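Local coordinates for protein yeast glycogen phosphorylase (PDB 1YGP) that is a GT-B fold enzyme of the carbohydrate phosphorylase family and binds pyridoxal-5'-phosphate, at residues V606-I609 with H610-R614; Y661-A664 with K665-I668; Q616-V619 with F620-Y624; D809-Y813 with H814-Y818. One frame throughout, in Å; residues are numbered along the deposited sequence.

Overall arrangement
Along the chain the order is interaction 1, 3, 2, 4, and all four lie on the same side of the chain's centre. Interaction 1 is the loop between strand 601-606 of the six-stranded parallel sheet and helix 615-634, which carries interaction 3. Interaction 2 opens helix 662-678, the helix of the next beta-alpha-beta unit, with its centre about 10 Å from that of interaction 1. Interaction 4 ends helix 805-813, with centres about 15 to 17 Å from the others. Glu611 ties the group together: its carboxylate meets Tyr661, its carbonyl meets Gln616 and its CB packs on Tyr818. Neighbouring helices thus converge around a loop that reaches the cofactor pocket.

Interaction 1 (V606-I609 with H610-R614); sequences VKRI and HEYKR
Lys613 carries its aliphatic chain across Arg608 at about a right angle, so that one residue packs on both the backbone and the side chain of the other. Its CG lies 3.4 Å from Arg608 O, and further along CE comes within 3.5 Å of Arg608 NH1. A bend at chi2 (-81°) folds the chain over this surface and delivers NZ to Tyr612 OH, to which it donates a hydrogen bond of 3.0 Å; Glu720 completes the grip as a salt-bridge partner. Arg608 leaves the backbone with CG anti to N (chi1 179°) and bends at chi3, which brings the guanidinium among three side chains. CD2 of His610 sits over one of its faces, 4.1 Å from Arg608 NH2. Tyr612 OH approaches instead at the guanidinium edge, 3.8 Å from Arg608 NH1, the guanidinium and phenol ring planes 75° apart. Tyr612 CD2 in turn stands above the centre of the imidazole, and the Tyr612 amide gives a weak hydrogen bond of 3.4 Å to His610 ND1. Lys607 joins through hydrocarbon, its CD 4.0 Å from Lys613 CD, while its amine is hydrogen-bonded to His713. Arg608 NH1 and, more weakly and at longer range, Lys613 NZ converge on a bound phosphate ion, probably from the crystallisation liquor; basic residues would suit an anion site here. Lys607 touches pyridoxal-5'-phosphate, and the whole is a strand-to-helix loop of a Rossmann-like domain, whose Lys607 lines the cofactor pocket of a GT-B phosphorylase.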
loop_
_atom_site.group_PDB
_atom_site.type_symbol
_atom_site.label_atom_id
_atom_site.label_comp_id
_atom_site.label_asym_id
_atom_site.label_seq_id
_atom_site.Cartn_x
_atom_site.Cartn_y
_atom_site.Cartn_z
ATOM N N VAL A 606 14.377 -16.672 -26.340
ATOM C CA VAL A 606 13.933 -15.814 -25.262
ATOM C C VAL A 606 14.676 -16.176 -23.970
ATOM O O VAL A 606 14.479 -17.246 -23.370
ATOM C CB VAL A 606 12.381 -15.922 -25.033
ATOM C CG1 VAL A 606 11.681 -15.312 -26.233
ATOM C CG2 VAL A 606 11.877 -17.355 -24.923
ATOM N N LYS A 607 15.613 -15.309 -23.571
ATOM C CA LYS A 607 16.339 -15.434 -22.317
ATOM C C LYS A 607 17.176 -14.196 -22.095
ATOM O O LYS A 607 17.148 -13.267 -22.902
ATOM C CB LYS A 607 17.269 -16.638 -22.296
ATOM C CG LYS A 607 18.312 -16.780 -23.386
ATOM C CD LYS A 607 18.736 -18.246 -23.417
ATOM C CE LYS A 607 17.569 -19.141 -23.806
ATOM N NZ LYS A 607 17.865 -20.517 -23.470
ATOM N N ARG A 608 17.912 -14.171 -20.987
ATOM C CA ARG A 608 18.742 -13.054 -20.595
ATOM C C ARG A 608 19.718 -12.722 -21.691
ATOM O O ARG A 608 20.366 -13.605 -22.252
ATOM C CB ARG A 608 19.472 -13.430 -19.316
ATOM C CG ARG A 608 20.442 -12.414 -18.719
ATOM C CD ARG A 608 20.414 -12.661 -17.225
ATOM N NE ARG A 608 21.706 -13.044 -16.714
ATOM C CZ ARG A 608 22.208 -14.266 -16.870
ATOM N NH1 ARG A 608 21.553 -15.233 -17.520
ATOM N NH2 ARG A 608 23.388 -14.540 -16.309
ATOM N N ILE A 609 19.738 -11.439 -21.993
ATOM C CA ILE A 609 20.583 -10.905 -23.030
ATOM C C ILE A 609 21.958 -10.922 -22.395
ATOM O O ILE A 609 22.183 -10.227 -21.399
ATOM C CB ILE A 609 20.165 -9.453 -23.368
ATOM C CG1 ILE A 609 18.688 -9.351 -23.787
ATOM C CG2 ILE A 609 21.120 -8.952 -24.434
ATOM C CD1 ILE A 609 18.180 -10.177 -25.000
ATOM N N HIS A 610 22.905 -11.688 -22.904
ATOM C CA HIS A 610 24.236 -11.673 -22.329
ATOM C C HIS A 610 25.135 -12.143 -23.437
ATOM O O HIS A 610 24.766 -13.124 -24.077
ATOM C CB HIS A 610 24.374 -12.657 -21.170
ATOM C CG HIS A 610 25.679 -12.505 -20.410
ATOM N ND1 HIS A 610 26.943 -12.372 -20.834
ATOM C CD2 HIS A 610 25.703 -12.458 -19.040
ATOM C CE1 HIS A 610 27.713 -12.251 -19.779
ATOM N NE2 HIS A 610 26.959 -12.300 -18.713
ATOM N N GLU A 611 26.330 -11.584 -23.648
ATOM C CA GLU A 611 27.207 -12.088 -24.700
ATOM C C GLU A 611 27.452 -13.596 -24.729
ATOM O O GLU A 611 27.467 -14.163 -25.822
ATOM C CB GLU A 611 28.551 -11.432 -24.617
ATOM C CG GLU A 611 28.577 -9.972 -24.971
ATOM C CD GLU A 611 29.982 -9.446 -24.772
ATOM O OE1 GLU A 611 30.328 -9.072 -23.645
ATOM O OE2 GLU A 611 30.728 -9.435 -25.752
ATOM N N TYR A 612 27.613 -14.277 -23.575
ATOM C CA TYR A 612 27.807 -15.715 -23.567
ATOM C C TYR A 612 26.566 -16.519 -23.969
ATOM O O TYR A 612 26.634 -17.719 -24.227
ATOM C CB TYR A 612 28.308 -16.143 -22.171
ATOM C CG TYR A 612 27.301 -16.543 -21.095
ATOM C CD1 TYR A 612 26.750 -17.828 -21.105
ATOM C CD2 TYR A 612 26.909 -15.641 -20.111
ATOM C CE1 TYR A 612 25.807 -18.209 -20.158
ATOM C CE2 TYR A 612 25.961 -16.022 -19.152
ATOM C CZ TYR A 612 25.407 -17.306 -19.185
ATOM O OH TYR A 612 24.408 -17.669 -18.294
ATOM N N LYS A 613 25.372 -15.929 -23.962
ATOM C CA LYS A 613 24.167 -16.621 -24.408
ATOM C C LYS A 613 24.105 -16.568 -25.918
ATOM O O LYS A 613 23.211 -17.158 -26.528
ATOM C CB LYS A 613 22.913 -15.971 -23.908
ATOM C CG LYS A 613 22.823 -15.926 -22.424
ATOM C CD LYS A 613 22.355 -17.234 -21.914
ATOM C CE LYS A 613 21.998 -16.907 -20.510
ATOM N NZ LYS A 613 21.796 -18.134 -19.787
ATOM N N ARG A 614 25.009 -15.788 -26.498
ATOM C CA ARG A 614 25.199 -15.623 -27.911
ATOM C C ARG A 614 23.974 -15.248 -28.716
ATOM O O ARG A 614 23.731 -15.738 -29.818
ATOM C CB ARG A 614 25.859 -16.897 -28.441
ATOM C CG ARG A 614 27.200 -17.027 -27.742
ATOM C CD ARG A 614 28.141 -17.821 -28.576
ATOM N NE ARG A 614 27.651 -19.175 -28.733
ATOM C CZ ARG A 614 28.352 -20.123 -29.377
ATOM N NH1 ARG A 614 29.560 -19.833 -29.899
ATOM N NH2 ARG A 614 27.831 -21.362 -29.498
#

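Interaction 2 (Y661-A664 with K665-I668); sequences YYMA and KLII
Tyr661 O receives the amide of Lys665 in a nearly straight bond of 3.0 Å (173° at the hydrogen), the first-turn bond of an alpha-helix whose N-cap position Tyr661 occupies. This helix, 662-678, connects strands 649-654 and 688-693 in a beta-alpha-beta unit. The Tyr661 ring lies beside the first turn, with the Ala664 methyl over one face, offset toward the rim, while its hydroxyl bonds to Glu611. Tyr662 is the more exposed aromatic. Its CG is anti to the backbone N (chi1 -178°), and this directs the ring along the helix surface, where Leu666 CG lies over its face in a CH-pi contact 4.3 Å from the centroid. Met663 bends at both chi2 and chi3, and its flexible thioether meets the same methyl that Tyr662 CE2 touches, with SD 4.0 Å from Leu666 CD1; Pro806 of helix 805-813 covers both residues. Ala664, buried against Ile609, suits a site where the helix comes close to the neighbouring loop. The carbonyls of Tyr662, Met663 and Ala664 are taken in turn by the amides of Leu666, Ile667 and Ile668. Lys665 is extended beyond CG, its NZ bonded to Pro659 O and salt-bridged to Glu207, while its CB rests 3.5 Å from Tyr662 O.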
loop_
_atom_site.group_PDB
_atom_site.type_symbol
_atom_site.label_atom_id
_atom_site.label_comp_id
_atom_site.label_asym_id
_atom_site.label_seq_id
_atom_site.Cartn_x
_atom_site.Cartn_y
_atom_site.Cartn_z
ATOM N N TYR A 661 25.087 -3.257 -18.633
ATOM C CA TYR A 661 25.870 -4.105 -19.475
ATOM C C TYR A 661 25.745 -3.475 -20.852
ATOM O O TYR A 661 24.840 -3.804 -21.624
ATOM C CB TYR A 661 25.280 -5.513 -19.352
ATOM C CG TYR A 661 26.056 -6.630 -20.040
ATOM C CD1 TYR A 661 27.204 -6.387 -20.797
ATOM C CD2 TYR A 661 25.577 -7.927 -19.931
ATOM C CE1 TYR A 661 27.863 -7.422 -21.440
ATOM C CE2 TYR A 661 26.232 -8.966 -20.575
ATOM C CZ TYR A 661 27.371 -8.701 -21.324
ATOM O OH TYR A 661 28.026 -9.735 -21.958
ATOM N N TYR A 662 26.693 -2.596 -21.187
ATOM C CA TYR A 662 26.670 -1.902 -22.462
ATOM C C TYR A 662 26.527 -2.798 -23.685
ATOM O O TYR A 662 25.675 -2.546 -24.546
ATOM C CB TYR A 662 27.933 -1.055 -22.648
ATOM C CG TYR A 662 27.931 -0.268 -23.967
ATOM C CD1 TYR A 662 26.929 0.681 -24.219
ATOM C CD2 TYR A 662 28.916 -0.522 -24.937
ATOM C CE1 TYR A 662 26.911 1.369 -25.438
ATOM C CE2 TYR A 662 28.900 0.164 -26.157
ATOM C CZ TYR A 662 27.895 1.110 -26.404
ATOM O OH TYR A 662 27.859 1.798 -27.610
ATOM N N MET A 663 27.356 -3.839 -23.783
ATOM C CA MET A 663 27.302 -4.721 -24.937
ATOM C C MET A 663 25.954 -5.432 -25.013
ATOM O O MET A 663 25.402 -5.569 -26.109
ATOM C CB MET A 663 28.428 -5.741 -24.856
ATOM C CG MET A 663 28.855 -6.264 -26.226
ATOM S SD MET A 663 29.620 -5.036 -27.318
ATOM C CE MET A 663 31.045 -4.630 -26.355
ATOM N N ALA A 664 25.346 -5.823 -23.885
ATOM C CA ALA A 664 24.063 -6.509 -23.959
ATOM C C ALA A 664 23.000 -5.525 -24.438
ATOM O O ALA A 664 22.199 -5.818 -25.334
ATOM C CB ALA A 664 23.698 -7.036 -22.607
ATOM N N LYS A 665 23.045 -4.297 -23.929
ATOM C CA LYS A 665 22.153 -3.272 -24.425
ATOM C C LYS A 665 22.406 -2.977 -25.906
ATOM O O LYS A 665 21.436 -2.701 -26.625
ATOM C CB LYS A 665 22.322 -2.026 -23.571
ATOM C CG LYS A 665 21.369 -2.085 -22.395
ATOM C CD LYS A 665 21.715 -1.046 -21.352
ATOM C CE LYS A 665 20.551 -0.913 -20.393
ATOM N NZ LYS A 665 20.599 0.357 -19.672
ATOM N N LEU A 666 23.631 -3.081 -26.435
ATOM C CA LEU A 666 23.854 -2.885 -27.867
ATOM C C LEU A 666 23.165 -3.979 -28.631
ATOM O O LEU A 666 22.549 -3.692 -29.662
ATOM C CB LEU A 666 25.309 -2.969 -28.323
ATOM C CG LEU A 666 26.150 -1.717 -28.417
ATOM C CD1 LEU A 666 27.548 -2.062 -28.909
ATOM C CD2 LEU A 666 25.482 -0.746 -29.382
ATOM N N ILE A 667 23.209 -5.217 -28.111
ATOM C CA ILE A 667 22.651 -6.323 -28.850
ATOM C C ILE A 667 21.145 -6.137 -28.976
ATOM O O ILE A 667 20.582 -6.409 -30.050
ATOM C CB ILE A 667 23.023 -7.637 -28.150
ATOM C CG1 ILE A 667 24.536 -7.833 -28.290
ATOM C CG2 ILE A 667 22.271 -8.817 -28.776
ATOM C CD1 ILE A 667 25.149 -9.096 -27.639
ATOM N N ILE A 668 20.482 -5.580 -27.955
ATOM C CA ILE A 668 19.053 -5.325 -28.069
ATOM C C ILE A 668 18.829 -4.288 -29.155
ATOM O O ILE A 668 17.928 -4.513 -29.966
ATOM C CB ILE A 668 18.495 -4.854 -26.707
ATOM C CG1 ILE A 668 18.587 -6.003 -25.689
ATOM C CG2 ILE A 668 17.054 -4.424 -26.864
ATOM C CD1 ILE A 668 18.099 -5.737 -24.255
#

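Interaction 3 (Q616-V619 with F620-Y624); sequences QLNV and FGIIY
Phe620 crosses Gln616 at a slant, one helical turn on, with ring atom CE2 3.9 Å from Gln616 CG. The Gln616 carbonyl oxygen stands over one face of this ring, offset toward the rim, and the same oxygen accepts the Phe620 amide at 2.8 Å. Gln616 places CG between its backbone N and carbonyl carbon (chi1 70°) and bends again at chi2. Its methylenes therefore meet the aromatic ring while the amide group turns off, its plane 88° from the ring plane. Farther along, Val619 CG1 faces Ile623 CD1 at 4.5 Å, a loose apolar pair, and Asn618 OD1 is 4.3 Å from Ile622 CG1. Gly621, whose amide bonds to Leu617 O at 3.0 Å, adds no bulk to its side of the helix.

The next shell fixes these groups. Gln616 NE2 is held by Glu611 O, and Asn618 ND2 by Gln605 OE1, which satisfies the NH2 ends of two buried amides. Helix 820-840 presents Val820 and Phe824 to Phe620, whereas Val619 meets Leu670 and Ile671 of helix 662-678. Ile622 rests on Ser651 and Phe653 of the sheet. Such a buried helix with mostly apolar contacts, between parallel strands 601-606 and 649-654, is a helix of the crossover in a Rossmann-like beta-alpha-beta unit.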
loop_
_atom_site.group_PDB
_atom_site.type_symbol
_atom_site.label_atom_id
_atom_site.label_comp_id
_atom_site.label_asym_id
_atom_site.label_seq_id
_atom_site.Cartn_x
_atom_site.Cartn_y
_atom_site.Cartn_z
ATOM N N GLN A 616 23.980 -12.594 -30.201
ATOM C CA GLN A 616 24.635 -11.990 -31.347
ATOM C C GLN A 616 24.962 -13.002 -32.429
ATOM O O GLN A 616 24.902 -12.636 -33.605
ATOM C CB GLN A 616 25.928 -11.250 -30.950
ATOM C CG GLN A 616 27.159 -12.006 -30.490
ATOM C CD GLN A 616 27.102 -12.533 -29.078
ATOM O OE1 GLN A 616 26.041 -12.653 -28.481
ATOM N NE2 GLN A 616 28.228 -12.873 -28.483
ATOM N N LEU A 617 25.220 -14.277 -32.071
ATOM C CA LEU A 617 25.501 -15.321 -33.050
ATOM C C LEU A 617 24.199 -15.486 -33.831
ATOM O O LEU A 617 24.191 -15.513 -35.059
ATOM C CB LEU A 617 25.845 -16.659 -32.371
ATOM C CG LEU A 617 26.603 -17.889 -32.950
ATOM C CD1 LEU A 617 25.938 -19.086 -32.331
ATOM C CD2 LEU A 617 26.519 -18.068 -34.465
ATOM N N ASN A 618 23.074 -15.528 -33.130
ATOM C CA ASN A 618 21.772 -15.705 -33.749
ATOM C C ASN A 618 21.429 -14.546 -34.666
ATOM O O ASN A 618 20.966 -14.773 -35.793
ATOM C CB ASN A 618 20.744 -15.834 -32.654
ATOM C CG ASN A 618 19.321 -16.069 -33.112
ATOM O OD1 ASN A 618 19.015 -16.212 -34.290
ATOM N ND2 ASN A 618 18.370 -16.111 -32.199
ATOM N N VAL A 619 21.717 -13.303 -34.244
ATOM C CA VAL A 619 21.464 -12.132 -35.080
ATOM C C VAL A 619 22.394 -12.164 -36.305
ATOM O O VAL A 619 21.929 -11.940 -37.437
ATOM C CB VAL A 619 21.702 -10.784 -34.322
ATOM C CG1 VAL A 619 21.030 -9.683 -35.113
ATOM C CG2 VAL A 619 21.016 -10.714 -32.989
ATOM N N PHE A 620 23.689 -12.488 -36.153
ATOM C CA PHE A 620 24.603 -12.556 -37.289
ATOM C C PHE A 620 24.122 -13.580 -38.305
ATOM O O PHE A 620 24.236 -13.382 -39.521
ATOM C CB PHE A 620 26.016 -12.909 -36.826
ATOM C CG PHE A 620 26.646 -11.838 -35.951
ATOM C CD1 PHE A 620 26.194 -10.519 -35.961
ATOM C CD2 PHE A 620 27.670 -12.194 -35.075
ATOM C CE1 PHE A 620 26.758 -9.575 -35.093
ATOM C CE2 PHE A 620 28.229 -11.249 -34.211
ATOM C CZ PHE A 620 27.773 -9.941 -34.215
ATOM N N GLY A 621 23.518 -14.649 -37.814
ATOM C CA GLY A 621 22.896 -15.618 -38.677
ATOM C C GLY A 621 21.703 -14.997 -39.393
ATOM O O GLY A 621 21.539 -15.300 -40.581
ATOM N N ILE A 622 20.871 -14.139 -38.747
ATOM C CA ILE A 622 19.708 -13.530 -39.415
ATOM C C ILE A 622 20.174 -12.622 -40.516
ATOM O O ILE A 622 19.735 -12.808 -41.654
ATOM C CB ILE A 622 18.787 -12.654 -38.513
ATOM C CG1 ILE A 622 18.055 -13.538 -37.542
ATOM C CG2 ILE A 622 17.724 -11.935 -39.343
ATOM C CD1 ILE A 622 17.002 -12.805 -36.730
ATOM N N ILE A 623 21.050 -11.667 -40.183
ATOM C CA ILE A 623 21.588 -10.766 -41.186
ATOM C C ILE A 623 22.193 -11.575 -42.318
ATOM O O ILE A 623 21.823 -11.274 -43.452
ATOM C CB ILE A 623 22.660 -9.832 -40.604
ATOM C CG1 ILE A 623 22.086 -8.961 -39.494
ATOM C CG2 ILE A 623 23.161 -8.924 -41.714
ATOM C CD1 ILE A 623 23.158 -8.144 -38.757
ATOM N N TYR A 624 23.017 -12.609 -42.076
ATOM C CA TYR A 624 23.579 -13.433 -43.145
ATOM C C TYR A 624 22.486 -13.913 -44.092
ATOM O O TYR A 624 22.583 -13.658 -45.294
ATOM C CB TYR A 624 24.322 -14.674 -42.594
ATOM C CG TYR A 624 24.702 -15.655 -43.711
ATOM C CD1 TYR A 624 25.805 -15.400 -44.534
ATOM C CD2 TYR A 624 23.871 -16.757 -43.974
ATOM C CE1 TYR A 624 26.059 -16.236 -45.621
ATOM C CE2 TYR A 624 24.120 -17.590 -45.058
ATOM C CZ TYR A 624 25.214 -17.322 -45.876
ATOM O OH TYR A 624 25.462 -18.160 -46.947
#

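Interaction 4 (D809-Y813 with H814-Y818); sequences DSIKY and HGDYY
His814 folds back on Asp809 and Ser810 at the C-terminal end of helix 805-813, where the helical pattern of bonds gives way to a turn with donors of its own. Ser810 O takes the amide of His814 at 2.8 Å, one more bond of i-to-i+4 spacing. Two added donors come from beyond that pattern. The amide of Asp816 gives Ser810 O a second, weak bond of 3.4 Å. Asp809 O, which has a weak helical bond from the Tyr813 amide, gains a side-chain donor in His814 ND1 at 2.8 Å. That bond is bent (144° at the hydrogen), and the nitrogen stands above the carbonyl plane, 47° out of it. A histidine suits this place because its ring nitrogen lies close enough to the main chain to turn back to its own helix. CG beside the backbone N (chi1 -64°) is the setting that allows it. CB of Tyr813 makes an off-centre CH-pi contact with the imidazole, 4.2 Å from the centroid, while the hydroxyl of Tyr813 is bonded by Lys812 NZ.

Side-chain polar groups on the helix find partners nearby: Asp809 OD1 pairs with Lys805, and Ser810 OG with Leu807 O. Gly815 and Asp816 then turn the chain, both with positive phi, which in Gly815 is eased by the lack of CB. The carboxylate of buried Asp816 reaches the start of helix 820-840, OD2 meeting Ser821 OG and OD1 the amide of Val820. Asp816 also lies alongside Ile811, pointing the same way, its OD1 3.6 Å from Ile811 CG2.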
loop_
_atom_site.group_PDB
_atom_site.type_symbol
_atom_site.label_atom_id
_atom_site.label_comp_id
_atom_site.label_asym_id
_atom_site.label_seq_id
_atom_site.Cartn_x
_atom_site.Cartn_y
_atom_site.Cartn_z
ATOM N N ASP A 809 34.244 -5.229 -33.263
ATOM C CA ASP A 809 35.609 -5.299 -32.793
ATOM C C ASP A 809 35.843 -6.273 -31.668
ATOM O O ASP A 809 37.017 -6.565 -31.412
ATOM C CB ASP A 809 36.097 -3.946 -32.333
ATOM C CG ASP A 809 36.113 -2.875 -33.413
ATOM O OD1 ASP A 809 36.028 -3.185 -34.609
ATOM O OD2 ASP A 809 36.204 -1.709 -33.027
ATOM N N SER A 810 34.866 -6.811 -30.939
ATOM C CA SER A 810 35.218 -7.795 -29.928
ATOM C C SER A 810 35.579 -9.086 -30.661
ATOM O O SER A 810 36.640 -9.667 -30.383
ATOM C CB SER A 810 34.054 -8.009 -28.945
ATOM O OG SER A 810 32.821 -8.489 -29.468
ATOM N N ILE A 811 34.800 -9.463 -31.692
ATOM C CA ILE A 811 35.051 -10.672 -32.477
ATOM C C ILE A 811 36.321 -10.526 -33.299
ATOM O O ILE A 811 37.278 -11.285 -33.146
ATOM C CB ILE A 811 33.882 -10.980 -33.451
ATOM C CG1 ILE A 811 32.626 -11.223 -32.674
ATOM C CG2 ILE A 811 34.185 -12.216 -34.267
ATOM C CD1 ILE A 811 31.430 -11.557 -33.539
ATOM N N LYS A 812 36.301 -9.477 -34.116
ATOM C CA LYS A 812 37.330 -9.162 -35.086
ATOM C C LYS A 812 38.664 -8.688 -34.529
ATOM O O LYS A 812 39.640 -8.647 -35.280
ATOM C CB LYS A 812 36.752 -8.113 -36.009
ATOM C CG LYS A 812 37.373 -8.083 -37.357
ATOM C CD LYS A 812 36.627 -7.044 -38.142
ATOM C CE LYS A 812 37.281 -6.881 -39.507
ATOM N NZ LYS A 812 38.653 -6.409 -39.372
ATOM N N TYR A 813 38.762 -8.276 -33.257
ATOM C CA TYR A 813 40.017 -7.759 -32.726
ATOM C C TYR A 813 40.198 -8.082 -31.266
ATOM O O TYR A 813 41.169 -7.611 -30.678
ATOM C CB TYR A 813 40.134 -6.223 -32.831
ATOM C CG TYR A 813 40.011 -5.610 -34.212
ATOM C CD1 TYR A 813 41.072 -5.624 -35.107
ATOM C CD2 TYR A 813 38.803 -5.032 -34.577
ATOM C CE1 TYR A 813 40.917 -5.056 -36.368
ATOM C CE2 TYR A 813 38.636 -4.463 -35.829
ATOM C CZ TYR A 813 39.697 -4.482 -36.713
ATOM O OH TYR A 813 39.517 -3.912 -37.954
ATOM N N HIS A 814 39.330 -8.759 -30.522
ATOM C CA HIS A 814 39.672 -9.044 -29.129
ATOM C C HIS A 814 39.461 -10.521 -28.847
ATOM O O HIS A 814 38.678 -10.987 -28.020
ATOM C CB HIS A 814 38.830 -8.158 -28.197
ATOM C CG HIS A 814 39.204 -6.720 -28.445
ATOM N ND1 HIS A 814 38.600 -5.853 -29.250
ATOM C CD2 HIS A 814 40.327 -6.117 -27.947
ATOM C CE1 HIS A 814 39.303 -4.751 -29.281
ATOM N NE2 HIS A 814 40.338 -4.925 -28.493
ATOM N N GLY A 815 40.145 -11.279 -29.686
ATOM C CA GLY A 815 40.185 -12.719 -29.589
ATOM C C GLY A 815 38.868 -13.471 -29.651
ATOM O O GLY A 815 38.946 -14.684 -29.450
ATOM N N ASP A 816 37.710 -12.862 -29.940
ATOM C CA ASP A 816 36.424 -13.531 -29.983
ATOM C C ASP A 816 36.277 -14.639 -28.932
ATOM O O ASP A 816 36.117 -15.842 -29.210
ATOM C CB ASP A 816 36.220 -14.070 -31.399
ATOM C CG ASP A 816 34.931 -14.860 -31.639
ATOM O OD1 ASP A 816 33.826 -14.385 -31.371
ATOM O OD2 ASP A 816 35.048 -15.995 -32.079
ATOM N N TYR A 817 36.343 -14.187 -27.675
ATOM C CA TYR A 817 36.216 -15.053 -26.522
ATOM C C TYR A 817 34.970 -15.939 -26.496
ATOM O O TYR A 817 34.993 -16.936 -25.803
ATOM C CB TYR A 817 36.262 -14.178 -25.296
ATOM C CG TYR A 817 36.395 -14.928 -23.976
ATOM C CD1 TYR A 817 37.620 -15.497 -23.603
ATOM C CD2 TYR A 817 35.296 -15.025 -23.121
ATOM C CE1 TYR A 817 37.756 -16.154 -22.376
ATOM C CE2 TYR A 817 35.425 -15.681 -21.896
ATOM C CZ TYR A 817 36.652 -16.237 -21.525
ATOM O OH TYR A 817 36.778 -16.829 -20.281
ATOM N N TYR A 818 33.844 -15.701 -27.173
ATOM C CA TYR A 818 32.699 -16.601 -27.067
ATOM C C TYR A 818 32.528 -17.475 -28.289
ATOM O O TYR A 818 31.437 -17.997 -28.559
ATOM C CB TYR A 818 31.433 -15.801 -26.857
ATOM C CG TYR A 818 31.522 -15.010 -25.576
ATOM C CD1 TYR A 818 31.400 -15.667 -24.362
ATOM C CD2 TYR A 818 31.782 -13.641 -25.629
ATOM C CE1 TYR A 818 31.549 -14.937 -23.192
ATOM C CE2 TYR A 818 31.932 -12.910 -24.454
ATOM C CZ TYR A 818 31.809 -13.571 -23.248
ATOM O OH TYR A 818 31.905 -12.860 -22.076
#